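Local coordinates for GDSL-like protein (Collinsella aerofaciens ATCC 25986, PDB 7BXD), which probably hydrolyses acyl esters, as a GDSL-like acylhydrolase of the SGNH hydrolase clan, at residues A[176-179]-A[180-183]; A[205-208]-A[209-212]. All coordinates share one frame; numbering follows the deposited sequence.

In the fold
From the N terminus the chain first lays down four strands of the parallel sheet, 30-35, 66-71, 100-104 and 146-150, and then reaches contact 1 in the first two turns of helix 176-189. The short strand 194-195 follows, at the sheet edge next to 146-150, and helix 197-200 leads into contact 2. Each contact is one continuous piece of chain, so neither closes a long loop; they come in series, without nesting or crossing. The centres of contact 1 and contact 2 lie about 23 Å apart. Contact 1 packs on helices 107-111, 127-141 and 197-200, whereas contact 2, at the surface, joins the loop after 197-200 to helix 208-213, with Pro205 and Arg211 against Ser156.

Contact 1 of 2, residues A[176-179]-A[180-183]; sequences QAAY and VRAM
Arg181 folds back over Ala177 and Ala178 in the opening turns of helix 176-189, part of the alpha/beta fold of this SGNH-type hydrolase. Its chain leaves with CG beside the backbone N (chi1 -81°) and bends at chi3 (-51°), which lays the guanidinium over the preceding turn. One face of that group covers Ala177 O and Ala178 CA, both beneath its rim. NH1 of Arg181 comes to 3.8 Å from Ala177 CB, and its NH2 to 3.6 Å from Ala178 CA; both are van der Waals contacts, consistent with the small alanines letting the flat group lie close to the backbone.

On another side of the helix, Val180 drops CG2 onto Gln176 O at 3.5 Å, while Tyr198 of helix 197-200 touches Val180, Ala177 and Gln176. The Gln176 amide turns away to Ser166 OG and Cys153 O, both ends bonded though buried. Tyr179 sends its ring away from the helix into the protein, where it meets Phe127 edge-to-face and its hydroxyl bonds Val114 O.

Successive i to i+4 bonds hold the turn: Val180 N to Gln176 O and Arg181 N to Ala177 O, then Ala182 N to Ala178 O. Met183 N closes the run on Tyr179 O at 3.0 Å, and Met183 CB rests 3.6 Å from that same oxygen.

Contact 2 of 2, residues A[205-208]-A[209-212]; sequences PFLP and EHRE
Leu207 O receives two backbone N-H groups at the start of helix 208-213. Arg211 N makes the straighter bond, 3.0 Å to Leu207 O and nearly linear at the hydrogen. His210 N also lies 3.0 Å from Leu207 O, but its angle of 122° makes that bond weak. One residue on, Glu212 N bonds Pro208 O, and the CB atoms of Arg211 and Glu212 pack against the same carbonyl oxygen.

Among the side chains, Pro208 and Glu209 run side by side in the same direction. Glu209 sets CG beside its own N and bends at chi2 (76°), a curl that brings OE1 back to 3.7 Å from Pro208 CD. This is a van der Waals approach to a ring methylene; the proline nitrogen, having no hydrogen, can donate no bond to the carboxylate. Leu207 reaches over one face of the His210 imidazole with CD1, which stands 4.2 Å from ND1.

The arrangement is a helix N-terminus: Leu207 occupies the N-cap position and Pro208 begins the first turn, where its missing N-H costs no helical bond.

Farther out, the imidazole has two further partners. Its ND1 accepts a hydrogen bond from Ser204 N, in the loop leading to the helix, and Tyr214 meets the ring edge-to-face. Ser204 also bonds Phe206 N through OG, while Pro205 packs on Ser156 and Met215. Arg211 stretches its chain away from the turn, with CG anti to the backbone N (chi1 -176°), and touches Ser156 as well.

Contact 1 of 2, residues A[176-179]-A[180-183]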
loop_
_atom_site.group_PDB
_atom_site.type_symbol
_atom_site.label_atom_id
_atom_site.label_comp_id
_atom_site.label_asym_id
_atom_site.label_seq_id
_atom_site.Cartn_x
_atom_site.Cartn_y
_atom_site.Cartn_z
ATOM N N GLN A 176 -0.588 14.330 -2.783
ATOM C CA GLN A 176 -0.865 12.966 -2.358
ATOM C C GLN A 176 -2.037 12.905 -1.392
ATOM O O GLN A 176 -2.752 11.894 -1.346
ATOM C CB GLN A 176 0.393 12.386 -1.740
ATOM C CG GLN A 176 0.290 10.897 -1.445
ATOM C CD GLN A 176 1.620 10.280 -1.020
ATOM O OE1 GLN A 176 2.674 10.784 -1.398
ATOM N NE2 GLN A 176 1.588 9.179 -0.281
ATOM N N ALA A 177 -2.232 13.956 -0.596
ATOM C CA ALA A 177 -3.332 13.984 0.361
ATOM C C ALA A 177 -4.684 13.806 -0.303
ATOM O O ALA A 177 -5.590 13.237 0.319
ATOM C CB ALA A 177 -3.311 15.284 1.166
ATOM N N ALA A 178 -4.866 14.283 -1.553
ATOM C CA ALA A 178 -6.150 14.094 -2.228
ATOM C C ALA A 178 -6.416 12.608 -2.452
ATOM O O ALA A 178 -7.571 12.151 -2.378
ATOM C CB ALA A 178 -6.160 14.849 -3.564
ATOM N N TYR A 179 -5.370 11.850 -2.830
ATOM C CA TYR A 179 -5.512 10.414 -3.031
ATOM C C TYR A 179 -5.777 9.712 -1.695
ATOM O O TYR A 179 -6.616 8.797 -1.621
ATOM C CB TYR A 179 -4.267 9.840 -3.736
ATOM C CG TYR A 179 -4.130 10.324 -5.163
ATOM C CD1 TYR A 179 -3.620 11.607 -5.440
ATOM C CD2 TYR A 179 -4.551 9.529 -6.219
ATOM C CE1 TYR A 179 -3.538 12.065 -6.749
ATOM C CE2 TYR A 179 -4.481 9.987 -7.550
ATOM C CZ TYR A 179 -3.975 11.265 -7.800
ATOM O OH TYR A 179 -3.862 11.752 -9.079
ATOM N N VAL A 180 -5.068 10.108 -0.638
ATOM C CA VAL A 180 -5.319 9.523 0.678
ATOM C C VAL A 180 -6.767 9.755 1.099
ATOM O O VAL A 180 -7.447 8.838 1.573
ATOM C CB VAL A 180 -4.311 10.055 1.719
ATOM C CG1 VAL A 180 -4.644 9.533 3.086
ATOM C CG2 VAL A 180 -2.857 9.640 1.325
ATOM N N ARG A 181 -7.263 10.984 0.936
ATOM C CA ARG A 181 -8.644 11.284 1.321
ATOM C C ARG A 181 -9.603 10.432 0.529
ATOM O O ARG A 181 -10.596 9.928 1.073
ATOM C CB ARG A 181 -8.917 12.771 1.087
ATOM C CG ARG A 181 -8.418 13.665 2.197
ATOM C CD ARG A 181 -9.052 15.083 2.124
ATOM N NE ARG A 181 -8.932 15.703 0.801
ATOM C CZ ARG A 181 -7.879 16.390 0.367
ATOM N NH1 ARG A 181 -6.830 16.583 1.155
ATOM N NH2 ARG A 181 -7.885 16.890 -0.864
ATOM N N ALA A 182 -9.352 10.277 -0.773
ATOM C CA ALA A 182 -10.250 9.450 -1.593
ATOM C C ALA A 182 -10.284 8.015 -1.054
ATOM O O ALA A 182 -11.355 7.397 -0.934
ATOM C CB ALA A 182 -9.777 9.466 -3.042
ATOM N N MET A 183 -9.110 7.452 -0.746
ATOM C CA MET A 183 -9.052 6.102 -0.193
ATOM C C MET A 183 -9.849 6.015 1.091
ATOM O O MET A 183 -10.621 5.070 1.288
ATOM C CB MET A 183 -7.593 5.723 0.070
ATOM C CG MET A 183 -7.444 4.327 0.694
ATOM S SD MET A 183 -5.722 3.831 0.927
ATOM C CE MET A 183 -5.245 3.498 -0.746
#

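Contact 2 of 2, residues A[205-208]-A[209-212]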
loop_
_atom_site.group_PDB
_atom_site.type_symbol
_atom_site.label_atom_id
_atom_site.label_comp_id
_atom_site.label_asym_id
_atom_site.label_seq_id
_atom_site.Cartn_x
_atom_site.Cartn_y
_atom_site.Cartn_z
ATOM N N PRO A 205 10.582 10.595 5.340
ATOM C CA PRO A 205 11.616 10.925 4.353
ATOM C C PRO A 205 12.019 12.388 4.410
ATOM O O PRO A 205 13.007 12.741 3.759
ATOM C CB PRO A 205 10.951 10.549 3.028
ATOM C CG PRO A 205 9.443 10.792 3.315
ATOM C CD PRO A 205 9.249 10.344 4.735
ATOM N N PHE A 206 11.297 13.231 5.145
ATOM C CA PHE A 206 11.685 14.628 5.273
ATOM C C PHE A 206 12.726 14.847 6.356
ATOM O O PHE A 206 13.147 15.997 6.563
ATOM C CB PHE A 206 10.453 15.501 5.522
ATOM C CG PHE A 206 9.467 15.437 4.387
ATOM C CD1 PHE A 206 9.780 16.010 3.145
ATOM C CD2 PHE A 206 8.261 14.790 4.515
ATOM C CE1 PHE A 206 8.892 15.949 2.078
ATOM C CE2 PHE A 206 7.359 14.736 3.421
ATOM C CZ PHE A 206 7.690 15.318 2.215
ATOM N N LEU A 207 13.137 13.793 7.070
ATOM C CA LEU A 207 14.129 13.923 8.134
ATOM C C LEU A 207 15.417 13.282 7.632
ATOM O O LEU A 207 15.411 12.096 7.263
ATOM C CB LEU A 207 13.648 13.228 9.414
ATOM C CG LEU A 207 12.391 13.876 10.015
ATOM C CD1 LEU A 207 11.788 13.028 11.153
ATOM C CD2 LEU A 207 12.668 15.291 10.501
ATOM N N PRO A 208 16.544 14.010 7.607
ATOM C CA PRO A 208 17.759 13.452 6.977
ATOM C C PRO A 208 18.227 12.149 7.596
ATOM O O PRO A 208 18.721 11.267 6.878
ATOM C CB PRO A 208 18.809 14.553 7.172
ATOM C CG PRO A 208 18.073 15.769 7.522
ATOM C CD PRO A 208 16.726 15.410 8.041
ATOM N N GLU A 209 18.093 12.003 8.917
ATOM C CA GLU A 209 18.565 10.781 9.554
ATOM C C GLU A 209 17.710 9.593 9.157
ATOM O O GLU A 209 18.238 8.477 9.042
ATOM C CB GLU A 209 18.535 10.939 11.075
ATOM C CG GLU A 209 19.479 11.999 11.605
ATOM C CD GLU A 209 19.008 13.432 11.415
ATOM O OE1 GLU A 209 17.800 13.675 11.105
ATOM O OE2 GLU A 209 19.874 14.337 11.621
ATOM N N HIS A 210 16.407 9.819 8.920
ATOM C CA HIS A 210 15.571 8.713 8.464
ATOM C C HIS A 210 15.842 8.382 7.007
ATOM O O HIS A 210 15.767 7.211 6.625
ATOM C CB HIS A 210 14.079 8.982 8.699
ATOM C CG HIS A 210 13.673 8.819 10.129
ATOM N ND1 HIS A 210 12.358 8.866 10.545
ATOM C CD2 HIS A 210 14.430 8.621 11.240
ATOM C CE1 HIS A 210 12.329 8.655 11.849
ATOM N NE2 HIS A 210 13.566 8.519 12.295
ATOM N N ARG A 211 16.163 9.377 6.168
ATOM C CA ARG A 211 16.633 9.040 4.827
ATOM C C ARG A 211 17.853 8.138 4.908
ATOM O O ARG A 211 17.919 7.102 4.237
ATOM C CB ARG A 211 16.937 10.297 4.011
ATOM C CG ARG A 211 17.338 10.020 2.572
ATOM C CD ARG A 211 17.831 11.279 1.856
ATOM N NE ARG A 211 18.222 11.039 0.456
ATOM C CZ ARG A 211 17.362 11.053 -0.562
ATOM N NH1 ARG A 211 16.097 11.319 -0.313
ATOM N NH2 ARG A 211 17.770 10.851 -1.815
ATOM N N GLU A 212 18.829 8.521 5.724
ATOM C CA GLU A 212 20.079 7.773 5.799
ATOM C C GLU A 212 19.863 6.353 6.294
ATOM O O GLU A 212 20.399 5.400 5.713
ATOM C CB GLU A 212 21.048 8.492 6.726
ATOM C CG GLU A 212 22.397 7.811 6.830
ATOM C CD GLU A 212 23.311 8.511 7.818
ATOM O OE1 GLU A 212 23.165 9.746 7.986
ATOM O OE2 GLU A 212 24.197 7.841 8.407
#